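Local coordinates for hypothetical protein PH0802 (Pyrococcus horikoshii, PDB 2DT4) that is of unknown function but carries the plant- and prokaryote-conserved (PPC) domain and packs as three copies in its assembly, at residues L94-E97 and E98-F102. Sequence-based numbering, arbitrary orientation.
Sequences LGNE and EGIVF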
loop_
_atom_site.group_PDB
_atom_site.type_symbol
_atom_site.label_atom_id
_atom_site.label_comp_id
_atom_site.label_asym_id
_atom_site.label_seq_id
_atom_site.Cartn_x
_atom_site.Cartn_y
_atom_site.Cartn_z
ATOM N N LEU A 94 -3.957 10.096 -5.113
ATOM C CA LEU A 94 -3.948 10.500 -6.502
ATOM C C LEU A 94 -3.036 11.680 -6.765
ATOM O O LEU A 94 -3.113 12.714 -6.075
ATOM C CB LEU A 94 -5.377 10.908 -6.754
ATOM C CG LEU A 94 -6.455 9.837 -6.601
ATOM C CD1 LEU A 94 -7.787 10.477 -6.622
ATOM C CD2 LEU A 94 -6.381 8.782 -7.650
ATOM N N GLY A 95 -2.184 11.544 -7.772
ATOM C CA GLY A 95 -1.232 12.576 -8.122
ATOM C C GLY A 95 -1.635 13.404 -9.311
ATOM O O GLY A 95 -1.986 12.893 -10.377
ATOM N N ASN A 96 -1.522 14.712 -9.158
ATOM C CA ASN A 96 -1.845 15.620 -10.248
ATOM C C ASN A 96 -0.600 15.949 -11.054
ATOM O O ASN A 96 0.475 15.402 -10.820
ATOM C CB ASN A 96 -2.675 16.847 -9.794
ATOM C CG ASN A 96 -1.860 18.073 -9.327
ATOM O OD1 ASN A 96 -2.474 19.150 -9.100
ATOM N ND2 ASN A 96 -0.576 17.954 -9.155
ATOM N N GLU A 97 -0.807 16.768 -12.090
ATOM C CA GLU A 97 0.255 17.041 -13.044
ATOM C C GLU A 97 1.468 17.779 -12.496
ATOM O O GLU A 97 2.516 17.817 -13.120
ATOM C CB GLU A 97 -0.344 17.829 -14.234
ATOM C CG GLU A 97 -0.738 19.257 -13.844
ATOM C CD GLU A 97 -1.530 20.019 -14.909
ATOM O OE1 GLU A 97 -0.916 20.815 -15.658
ATOM O OE2 GLU A 97 -2.769 19.848 -14.968
ATOM N N GLU A 98 1.315 18.373 -11.319
ATOM C CA GLU A 98 2.419 18.982 -10.609
ATOM C C GLU A 98 2.966 18.099 -9.508
ATOM O O GLU A 98 3.815 18.533 -8.777
ATOM C CB GLU A 98 2.035 20.356 -10.007
ATOM C CG GLU A 98 1.661 21.390 -11.068
ATOM C CD GLU A 98 2.736 21.558 -12.121
ATOM O OE1 GLU A 98 2.394 21.757 -13.306
ATOM O OE2 GLU A 98 3.922 21.456 -11.739
ATOM N N GLY A 99 2.449 16.883 -9.373
ATOM C CA GLY A 99 2.905 15.956 -8.356
ATOM C C GLY A 99 2.323 16.195 -6.971
ATOM O O GLY A 99 2.803 15.614 -6.012
ATOM N N ILE A 100 1.296 17.035 -6.860
ATOM C CA ILE A 100 0.586 17.188 -5.591
ATOM C C ILE A 100 -0.453 16.092 -5.438
ATOM O O ILE A 100 -1.072 15.659 -6.401
ATOM C CB ILE A 100 -0.068 18.579 -5.517
ATOM C CG1 ILE A 100 0.978 19.676 -5.780
ATOM C CG2 ILE A 100 -0.740 18.747 -4.165
ATOM C CD1 ILE A 100 2.193 19.503 -5.039
ATOM N N VAL A 101 -0.643 15.640 -4.199
ATOM C CA VAL A 101 -1.458 14.442 -3.939
ATOM C C VAL A 101 -2.767 14.804 -3.239
ATOM O O VAL A 101 -2.773 15.545 -2.256
ATOM C CB VAL A 101 -0.647 13.423 -3.100
ATOM C CG1 VAL A 101 -1.489 12.212 -2.756
ATOM C CG2 VAL A 101 0.593 13.000 -3.871
ATOM N N PHE A 102 -3.843 14.260 -3.797
ATOM C CA PHE A 102 -5.177 14.295 -3.267
ATOM C C PHE A 102 -5.576 12.885 -2.889
ATOM O O PHE A 102 -5.020 11.901 -3.381
ATOM C CB PHE A 102 -6.168 14.813 -4.325
ATOM C CG PHE A 102 -5.915 16.232 -4.780
ATOM C CD1 PHE A 102 -4.905 16.517 -5.673
ATOM C CD2 PHE A 102 -6.705 17.267 -4.300
ATOM C CE1 PHE A 102 -4.671 17.818 -6.096
ATOM C CE2 PHE A 102 -6.471 18.564 -4.696
ATOM C CZ PHE A 102 -5.465 18.843 -5.602
HETATM O O HOH W 1 0.079 22.835 -13.931
#
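Leu94 and Phe102 form an antiparallel hydrogen-bonded pair, Leu94 N to Phe102 O at 2.7 Å and Phe102 N to Leu94 O at 2.8 Å, and the chain between them reverses through a type I turn from Asn96 to Gly99. Gly95 faces Val101 as the next, non-hydrogen-bonded pair. Beyond it Asn96 N reaches Ile100 O at 2.9 Å, while Gly99 N closes the turn on Asn96 O at 2.9 Å. With Gly99 at positive phi (81°), this is a type I turn with a G1 bulge, a 3:5 hairpin. The Asn96 side chain turns inward. Its CG sits between backbone N and carbonyl carbon (chi1 89°), which folds the amide back across the inside of the bend, close to the backbone nitrogens of Glu98 and Ile100. The amide also meets the edge of the Phe102 ring near CE1, the two planes 54° apart. With an alanine here, the bend would probably lose the polar group that lies against those nitrogens, and the ring edge one of its neighbours. Leu94 lays CB 3.5 Å from Phe102 O, and the rest of its side chain packs on Leu72 and Ile51. At the tip, Glu97 and Glu98 hold their OE1 atoms 4.2 Å apart, and one water donates to both, at 2.8 Å from Glu97 OE1 and 2.6 Å from Glu98 OE1. Lys62 of the second subunit salt-bridges Glu98 and hydrogen-bonds to Glu97 O. Val101 packs on Phe102 of that subunit and on Val101 of the third. The hairpin tip is thus part of the trimer interface, where the shared water and the neighbour's lysine probably ease the repulsion between two adjacent carboxylates.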